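Local coordinates for probable manganase-dependent inorganic pyrophosphatase (Clostridium perfringens, PDB 3L2B), which probably hydrolyses inorganic pyrophosphate to phosphate through a manganese-dependent catalytic part, and carries this CBS and DRTGG regulatory region, which binds the activator diadenosine tetraphosphate, at residues A18-E23 / K39-A44; N48-M53 / N219-D224. All blocks are in the same frame, centred on the assembly; numbering follows the deposited sequence.

Contact 1 of 2, residues A18-E23 / K39-A44; sequences APLAPE and KSIPVA. With B4P (bis(adenosine)-5'-tetraphosphate), chain C.
The loop Ala-18 to Glu-23, just ahead of helix 26-35 of the first CBS domain, meets the end of strand 40-44 through a single beta bridge, Leu-20 with Val-43. Two backbone bonds grip Leu-20: its N donates to Pro-42 O at 2.8 Å, in the carbonyl plane, and its O takes Ala-44 N at 2.9 Å, nearly along the C=O axis. The tight part is the inner one, where Leu-20 and Ile-41 cross at about a right angle. Leu-20 CD1 presses on Ile-41 CG2 at 3.5 Å, closer than usual van der Waals contact, while Ile-41 CG1, anti to the backbone N (chi1 -169°), carries CD1 against Leu-20 CG. Ala-29 and Ile-32 of helix 26-35 pack on the same leucine. Pro-19 CB rests 3.8 Å from Ala-44 CB at the more open border, and packing loosens toward exposed Ala-18, whose O is 4.0 Å from Ile-41 CD1. Just before the strand begins, the bent chain of Lys-39 brings NZ to three phosphate oxygens of B4P, the nearest being O1B at 2.8 Å. Apolar packing and backbone bonds thus fix the C-terminal end of the strand, while the lysine's charge would offset that of the tetraphosphate.

Contact 2 of 2, residues N48-M53 / N219-D224; sequences NHLLGM and NYPVID. With B4P (bis(adenosine)-5'-tetraphosphate), chain C.
Strand 50-53 and strand 219-223 run antiparallel, their directions 172° apart, but with axes 9.3 Å apart they face each other through side chains rather than as paired neighbours of one sheet. They belong to the two CBS domains of the chain, which together make a Bateman module, and one adenine of B4P lies beside the Met-53 and Asn-219 ends of the two strands. A classic beta bulge interrupts strand 50-53, Leu-51 and Gly-52 together standing opposite the single residue Val-43. Strand 219-223 sends Pro-221 and Ile-223 toward the other segment and turns Tyr-220 and Val-222 away from it.

Two side chains reach across from strand 50-53, each with CG anti to the backbone N. Leu-50 does so mainly through one branch: CD2 touches Pro-221 CG and Ile-223 CG2, each at 4.1 Å, an easy fit in which the leucine crosses both partners at about a right angle, with its CB also against Ile-223 CG2. Pro-42 and Val-229 also border this leucine. Met-53 reaches further with an extended chain to SD, then bends at chi3 (-104°), which brings CE against the CD corner of the proline ring. The approach of Met-53 CE to Pro-221 CD, 3.5 Å, is tighter than usual van der Waals contact. The sulphur simultaneously borders the adenine, with Met-53 SD 3.7 Å from B4P N7A, so one thioether links the interdomain packing to the base.

On the far strand, the Tyr-220 ring passes obliquely by the adenine amino group, with CD1 3.6 Å from B4P N6A, and its OH is hydrogen-bonded to Thr-215. The amino group also makes a weak but straight hydrogen bond from B4P N6A to the backbone Asn-219 O, 3.3 Å long, with an N-H...O angle of 172°.

Contact 1 closes before contact 2 opens, and their centres lie 9 Å apart on the same side of the chain's centre. Strand 40-44 of contact 1 and strand 50-55 of contact 2 follow each other in the chain and pair antiparallel in the first CBS domain; Val-43 probably hydrogen-bonds through N to Gly-52 O and through O to Leu-51 N. Contact 1 therefore stays within that domain, whereas contact 2 packs that two-stranded sheet through side chains against strand 219-223 of the second CBS domain. Both reach B4P, contact 1 at its phosphates and contact 2 at an adenine, and serines of both subunits bind it, consistent with a regulatory site joining domains and subunits.

Contact 1 of 2, residues A18-E23 / K39-A44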
loop_
_atom_site.group_PDB
_atom_site.type_symbol
_atom_site.label_atom_id
_atom_site.label_comp_id
_atom_site.label_asym_id
_atom_site.label_seq_id
_atom_site.Cartn_x
_atom_site.Cartn_y
_atom_site.Cartn_z
ATOM N N ALA A 18 -23.732 -0.526 6.819
ATOM C CA ALA A 18 -24.104 -0.370 5.412
ATOM C C ALA A 18 -22.966 -0.933 4.557
ATOM O O ALA A 18 -21.839 -0.486 4.677
ATOM C CB ALA A 18 -24.365 1.114 5.060
ATOM N N PRO A 19 -23.253 -1.945 3.734
ATOM C CA PRO A 19 -22.190 -2.576 2.925
ATOM C C PRO A 19 -21.722 -1.750 1.757
ATOM O O PRO A 19 -22.436 -0.899 1.275
ATOM C CB PRO A 19 -22.836 -3.860 2.406
ATOM C CG PRO A 19 -24.319 -3.665 2.569
ATOM C CD PRO A 19 -24.554 -2.628 3.606
ATOM N N LEU A 20 -20.500 -2.024 1.328
ATOM C CA LEU A 20 -19.934 -1.399 0.142
ATOM C C LEU A 20 -20.455 -2.037 -1.140
ATOM O O LEU A 20 -20.615 -3.257 -1.241
ATOM C CB LEU A 20 -18.409 -1.542 0.161
ATOM C CG LEU A 20 -17.707 -0.832 1.313
ATOM C CD1 LEU A 20 -16.230 -1.059 1.236
ATOM C CD2 LEU A 20 -18.026 0.677 1.301
ATOM N N ALA A 21 -20.682 -1.189 -2.132
ATOM C CA ALA A 21 -20.903 -1.638 -3.509
ATOM C C ALA A 21 -19.580 -2.193 -4.015
ATOM O O ALA A 21 -18.532 -1.745 -3.584
ATOM C CB ALA A 21 -21.385 -0.482 -4.406
ATOM N N PRO A 22 -19.619 -3.188 -4.908
ATOM C CA PRO A 22 -18.368 -3.880 -5.280
ATOM C C PRO A 22 -17.367 -3.075 -6.117
ATOM O O PRO A 22 -16.157 -3.425 -6.193
ATOM C CB PRO A 22 -18.851 -5.095 -6.093
ATOM C CG PRO A 22 -20.274 -4.768 -6.534
ATOM C CD PRO A 22 -20.818 -3.735 -5.583
ATOM N N GLU A 23 -17.878 -2.031 -6.749
ATOM C CA GLU A 23 -17.109 -1.229 -7.701
ATOM C C GLU A 23 -16.413 -0.072 -6.999
ATOM O O GLU A 23 -15.596 0.636 -7.584
ATOM C CB GLU A 23 -17.990 -0.707 -8.844
ATOM C CG GLU A 23 -18.972 0.419 -8.456
ATOM C CD GLU A 23 -20.356 -0.074 -7.988
ATOM O OE1 GLU A 23 -20.632 -1.311 -7.994
ATOM O OE2 GLU A 23 -21.175 0.804 -7.620
ATOM N N LYS A 39 -12.669 -2.583 11.132
ATOM C CA LYS A 39 -11.477 -3.335 10.718
ATOM C C LYS A 39 -11.818 -4.137 9.476
ATOM O O LYS A 39 -10.953 -4.558 8.706
ATOM C CB LYS A 39 -11.002 -4.275 11.836
ATOM C CG LYS A 39 -10.913 -3.589 13.213
ATOM C CD LYS A 39 -10.380 -4.498 14.343
ATOM C CE LYS A 39 -11.365 -5.598 14.718
ATOM N NZ LYS A 39 -10.788 -6.554 15.693
ATOM N N SER A 40 -13.108 -4.360 9.295
ATOM C CA SER A 40 -13.615 -4.949 8.057
ATOM C C SER A 40 -14.995 -4.424 7.742
ATOM O O SER A 40 -15.649 -3.770 8.573
ATOM C CB SER A 40 -13.652 -6.453 8.145
ATOM O OG SER A 40 -14.643 -6.821 9.066
ATOM N N ILE A 41 -15.415 -4.688 6.512
ATOM C CA ILE A 41 -16.674 -4.160 6.003
ATOM C C ILE A 41 -17.194 -5.037 4.879
ATOM O O ILE A 41 -16.453 -5.410 3.969
ATOM C CB ILE A 41 -16.542 -2.699 5.535
ATOM C CG1 ILE A 41 -17.922 -2.084 5.266
ATOM C CG2 ILE A 41 -15.650 -2.615 4.313
ATOM C CD1 ILE A 41 -17.877 -0.620 4.827
ATOM N N PRO A 42 -18.467 -5.425 4.965
ATOM C CA PRO A 42 -19.037 -6.301 3.935
ATOM C C PRO A 42 -19.251 -5.618 2.578
ATOM O O PRO A 42 -19.491 -4.419 2.476
ATOM C CB PRO A 42 -20.356 -6.751 4.560
ATOM C CG PRO A 42 -20.715 -5.641 5.520
ATOM C CD PRO A 42 -19.426 -5.097 6.034
ATOM N N VAL A 43 -19.105 -6.412 1.542
ATOM C CA VAL A 43 -19.341 -5.970 0.185
ATOM C C VAL A 43 -20.575 -6.714 -0.339
ATOM O O VAL A 43 -20.687 -7.937 -0.194
ATOM C CB VAL A 43 -18.148 -6.276 -0.716
ATOM C CG1 VAL A 43 -18.375 -5.705 -2.109
ATOM C CG2 VAL A 43 -16.827 -5.753 -0.079
ATOM N N ALA A 44 -21.499 -5.959 -0.925
ATOM C CA ALA A 44 -22.800 -6.510 -1.387
ATOM C C ALA A 44 -23.224 -5.969 -2.733
ATOM O O ALA A 44 -22.929 -4.829 -3.070
ATOM C CB ALA A 44 -23.899 -6.214 -0.369
HETATM P PA B4P C . -9.502 -11.521 12.212
HETATM O O1A B4P C . -8.853 -12.722 12.746
HETATM O O2A B4P C . -11.066 -11.430 12.504
HETATM O O3A B4P C . -8.643 -10.302 12.748
HETATM P PB B4P C . -9.057 -8.767 12.887
HETATM O O1B B4P C . -10.037 -8.579 13.969
HETATM O O2B B4P C . -9.511 -8.180 11.479
HETATM O O3B B4P C . -7.619 -8.172 13.270
HETATM P PG B4P C . -7.099 -8.075 14.783
HETATM O O1G B4P C . -7.444 -9.338 15.476
HETATM O O2G B4P C . -5.575 -7.642 14.870
HETATM O O3G B4P C . -7.901 -6.822 15.373
HETATM P PD B4P C . -7.540 -6.263 16.839
HETATM O O1D B4P C . -8.728 -5.635 17.440
HETATM O O2D B4P C . -6.898 -7.430 17.739
HETATM O O5E B4P C . -9.348 -11.574 10.627
HETATM C C5E B4P C . -8.070 -11.348 10.028
HETATM C C4E B4P C . -8.296 -11.213 8.527
HETATM O O4E B4P C . -9.034 -12.332 8.054
HETATM C C3E B4P C . -9.149 -10.006 8.212
HETATM O O3E B4P C . -8.323 -8.944 7.817
HETATM C C2E B4P C . -10.087 -10.443 7.117
HETATM O O2E B4P C . -9.526 -10.172 5.847
HETATM C C1E B4P C . -10.196 -11.937 7.275
HETATM N N9A B4P C . -11.518 -12.222 7.892
HETATM C C8A B4P C . -12.056 -11.589 8.965
HETATM N N7A B4P C . -13.297 -12.079 9.257
HETATM C C5A B4P C . -13.569 -13.044 8.369
HETATM C C6A B4P C . -14.682 -13.955 8.104
HETATM N N6A B4P C . -15.775 -13.954 8.871
HETATM N N1A B4P C . -14.588 -14.803 7.055
HETATM C C2A B4P C . -13.489 -14.829 6.278
HETATM N N3A B4P C . -12.446 -14.018 6.461
HETATM C C4A B4P C . -12.407 -13.116 7.461
HETATM O O5F B4P C . -6.443 -5.173 16.480
HETATM C C5F B4P C . -6.795 -4.104 15.618
HETATM C C4F B4P C . -5.572 -3.246 15.423
HETATM O O4F B4P C . -5.230 -2.633 16.671
HETATM C C3F B4P C . -4.395 -4.080 14.973
HETATM O O3F B4P C . -4.215 -3.977 13.558
HETATM C C2F B4P C . -3.219 -3.480 15.729
HETATM O O2F B4P C . -2.671 -2.485 14.891
HETATM C C1F B4P C . -3.848 -2.859 16.978
HETATM N N9B B4P C . -3.621 -3.799 18.095
HETATM C C8B B4P C . -3.722 -5.142 18.072
HETATM N N7B B4P C . -3.392 -5.663 19.279
HETATM C C5B B4P C . -3.065 -4.656 20.094
HETATM C C6B B4P C . -2.619 -4.520 21.493
HETATM N N6B B4P C . -2.461 -5.601 22.280
HETATM N N1B B4P C . -2.379 -3.286 21.954
HETATM C C2B B4P C . -2.533 -2.197 21.189
HETATM N N3B B4P C . -2.919 -2.246 19.905
HETATM C C4B B4P C . -3.201 -3.431 19.308
#

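Contact 2 of 2, residues N48-M53 / N219-D224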
loop_
_atom_site.group_PDB
_atom_site.type_symbol
_atom_site.label_atom_id
_atom_site.label_comp_id
_atom_site.label_asym_id
_atom_site.label_seq_id
_atom_site.Cartn_x
_atom_site.Cartn_y
_atom_site.Cartn_z
ATOM N N ASN A 48 -28.374 -6.202 -2.496
ATOM C CA ASN A 48 -27.857 -6.222 -1.147
ATOM C C ASN A 48 -27.619 -7.662 -0.720
ATOM O O ASN A 48 -27.778 -8.007 0.431
ATOM C CB ASN A 48 -28.824 -5.503 -0.207
ATOM C CG ASN A 48 -28.148 -4.988 1.028
ATOM O OD1 ASN A 48 -27.141 -4.280 0.952
ATOM N ND2 ASN A 48 -28.709 -5.318 2.192
ATOM N N HIS A 49 -27.283 -8.504 -1.687
ATOM C CA HIS A 49 -26.762 -9.842 -1.402
ATOM C C HIS A 49 -25.238 -9.728 -1.141
ATOM O O HIS A 49 -24.574 -8.844 -1.684
ATOM C CB HIS A 49 -27.072 -10.814 -2.555
ATOM C CG HIS A 49 -28.530 -11.181 -2.667
ATOM N ND1 HIS A 49 -28.970 -12.302 -3.341
ATOM C CD2 HIS A 49 -29.642 -10.586 -2.167
ATOM C CE1 HIS A 49 -30.286 -12.385 -3.240
ATOM N NE2 HIS A 49 -30.718 -11.358 -2.529
ATOM N N LEU A 50 -24.708 -10.625 -0.306
ATOM C CA LEU A 50 -23.293 -10.600 0.102
ATOM C C LEU A 50 -22.382 -11.097 -1.019
ATOM O O LEU A 50 -22.554 -12.171 -1.560
ATOM C CB LEU A 50 -23.063 -11.416 1.397
ATOM C CG LEU A 50 -21.678 -11.282 2.101
ATOM C CD1 LEU A 50 -21.360 -9.853 2.570
ATOM C CD2 LEU A 50 -21.607 -12.247 3.274
ATOM N N LEU A 51 -21.412 -10.292 -1.387
ATOM C CA LEU A 51 -20.422 -10.749 -2.371
ATOM C C LEU A 51 -19.089 -11.120 -1.703
ATOM O O LEU A 51 -18.366 -11.992 -2.163
ATOM C CB LEU A 51 -20.179 -9.679 -3.416
ATOM C CG LEU A 51 -21.289 -9.394 -4.413
ATOM C CD1 LEU A 51 -20.831 -8.217 -5.292
ATOM C CD2 LEU A 51 -21.690 -10.636 -5.272
ATOM N N GLY A 52 -18.788 -10.440 -0.607
ATOM C CA GLY A 52 -17.538 -10.666 0.130
ATOM C C GLY A 52 -17.296 -9.686 1.267
ATOM O O GLY A 52 -18.215 -9.022 1.770
ATOM N N MET A 53 -16.028 -9.595 1.648
ATOM C CA MET A 53 -15.597 -8.757 2.767
ATOM C C MET A 53 -14.210 -8.120 2.543
ATOM O O MET A 53 -13.286 -8.756 2.029
ATOM C CB MET A 53 -15.579 -9.581 4.049
ATOM C CG MET A 53 -15.205 -8.776 5.284
ATOM S SD MET A 53 -14.651 -9.854 6.643
ATOM C CE MET A 53 -16.091 -9.828 7.726
ATOM N N ASN A 219 -15.134 -10.949 13.805
ATOM C CA ASN A 219 -16.467 -10.498 13.364
ATOM C C ASN A 219 -16.985 -11.282 12.150
ATOM O O ASN A 219 -16.210 -11.700 11.278
ATOM C CB ASN A 219 -16.462 -9.006 13.016
ATOM C CG ASN A 219 -16.198 -8.121 14.209
ATOM O OD1 ASN A 219 -17.018 -8.028 15.142
ATOM N ND2 ASN A 219 -15.031 -7.463 14.203
ATOM N N TYR A 220 -18.296 -11.478 12.119
ATOM C CA TYR A 220 -18.958 -12.272 11.082
ATOM C C TYR A 220 -20.151 -11.549 10.422
ATOM O O TYR A 220 -21.043 -11.046 11.093
ATOM C CB TYR A 220 -19.416 -13.609 11.673
ATOM C CG TYR A 220 -18.284 -14.472 12.199
ATOM C CD1 TYR A 220 -17.789 -15.535 11.459
ATOM C CD2 TYR A 220 -17.722 -14.224 13.449
ATOM C CE1 TYR A 220 -16.769 -16.325 11.948
ATOM C CE2 TYR A 220 -16.691 -14.998 13.941
ATOM C CZ TYR A 220 -16.215 -16.052 13.193
ATOM O OH TYR A 220 -15.176 -16.809 13.691
ATOM N N PRO A 221 -20.165 -11.484 9.094
ATOM C CA PRO A 221 -21.330 -10.817 8.519
ATOM C C PRO A 221 -22.594 -11.633 8.705
ATOM O O PRO A 221 -22.568 -12.852 8.695
ATOM C CB PRO A 221 -20.960 -10.653 7.047
ATOM C CG PRO A 221 -19.730 -11.538 6.826
ATOM C CD PRO A 221 -19.059 -11.637 8.133
ATOM N N VAL A 222 -23.680 -10.927 8.944
ATOM C CA VAL A 222 -24.976 -11.536 9.181
ATOM C C VAL A 222 -25.856 -11.273 7.985
ATOM O O VAL A 222 -26.018 -10.124 7.555
ATOM C CB VAL A 222 -25.653 -10.938 10.417
ATOM C CG1 VAL A 222 -27.066 -11.463 10.546
ATOM C CG2 VAL A 222 -24.787 -11.221 11.681
ATOM N N ILE A 223 -26.388 -12.357 7.438
ATOM C CA ILE A 223 -27.317 -12.294 6.314
ATOM C C ILE A 223 -28.696 -12.790 6.790
ATOM O O ILE A 223 -28.796 -13.618 7.684
ATOM C CB ILE A 223 -26.825 -13.119 5.065
ATOM C CG1 ILE A 223 -26.748 -14.622 5.371
ATOM C CG2 ILE A 223 -25.460 -12.619 4.554
ATOM C CD1 ILE A 223 -26.231 -15.472 4.173
ATOM N N ASP A 224 -29.763 -12.258 6.210
ATOM C CA ASP A 224 -31.098 -12.682 6.620
ATOM C C ASP A 224 -31.562 -13.937 5.877
ATOM O O ASP A 224 -30.789 -14.578 5.135
ATOM C CB ASP A 224 -32.127 -11.532 6.529
ATOM C CG ASP A 224 -32.476 -11.150 5.105
ATOM O OD1 ASP A 224 -32.222 -11.946 4.178
ATOM O OD2 ASP A 224 -32.969 -10.021 4.917
HETATM P PA B4P C . -9.502 -11.521 12.212
HETATM O O1A B4P C . -8.853 -12.722 12.746
HETATM O O2A B4P C . -11.066 -11.430 12.504
HETATM O O3A B4P C . -8.643 -10.302 12.748
HETATM P PB B4P C . -9.057 -8.767 12.887
HETATM O O1B B4P C . -10.037 -8.579 13.969
HETATM O O2B B4P C . -9.511 -8.180 11.479
HETATM O O3B B4P C . -7.619 -8.172 13.270
HETATM P PG B4P C . -7.099 -8.075 14.783
HETATM O O1G B4P C . -7.444 -9.338 15.476
HETATM O O2G B4P C . -5.575 -7.642 14.870
HETATM O O3G B4P C . -7.901 -6.822 15.373
HETATM P PD B4P C . -7.540 -6.263 16.839
HETATM O O1D B4P C . -8.728 -5.635 17.440
HETATM O O2D B4P C . -6.898 -7.430 17.739
HETATM O O5E B4P C . -9.348 -11.574 10.627
HETATM C C5E B4P C . -8.070 -11.348 10.028
HETATM C C4E B4P C . -8.296 -11.213 8.527
HETATM O O4E B4P C . -9.034 -12.332 8.054
HETATM C C3E B4P C . -9.149 -10.006 8.212
HETATM O O3E B4P C . -8.323 -8.944 7.817
HETATM C C2E B4P C . -10.087 -10.443 7.117
HETATM O O2E B4P C . -9.526 -10.172 5.847
HETATM C C1E B4P C . -10.196 -11.937 7.275
HETATM N N9A B4P C . -11.518 -12.222 7.892
HETATM C C8A B4P C . -12.056 -11.589 8.965
HETATM N N7A B4P C . -13.297 -12.079 9.257
HETATM C C5A B4P C . -13.569 -13.044 8.369
HETATM C C6A B4P C . -14.682 -13.955 8.104
HETATM N N6A B4P C . -15.775 -13.954 8.871
HETATM N N1A B4P C . -14.588 -14.803 7.055
HETATM C C2A B4P C . -13.489 -14.829 6.278
HETATM N N3A B4P C . -12.446 -14.018 6.461
HETATM C C4A B4P C . -12.407 -13.116 7.461
HETATM O O5F B4P C . -6.443 -5.173 16.480
HETATM C C5F B4P C . -6.795 -4.104 15.618
HETATM C C4F B4P C . -5.572 -3.246 15.423
HETATM O O4F B4P C . -5.230 -2.633 16.671
HETATM C C3F B4P C . -4.395 -4.080 14.973
HETATM O O3F B4P C . -4.215 -3.977 13.558
HETATM C C2F B4P C . -3.219 -3.480 15.729
HETATM O O2F B4P C . -2.671 -2.485 14.891
HETATM C C1F B4P C . -3.848 -2.859 16.978
HETATM N N9B B4P C . -3.621 -3.799 18.095
HETATM C C8B B4P C . -3.722 -5.142 18.072
HETATM N N7B B4P C . -3.392 -5.663 19.279
HETATM C C5B B4P C . -3.065 -4.656 20.094
HETATM C C6B B4P C . -2.619 -4.520 21.493
HETATM N N6B B4P C . -2.461 -5.601 22.280
HETATM N N1B B4P C . -2.379 -3.286 21.954
HETATM C C2B B4P C . -2.533 -2.197 21.189
HETATM N N3B B4P C . -2.919 -2.246 19.905
HETATM C C4B B4P C . -3.201 -3.431 19.308
#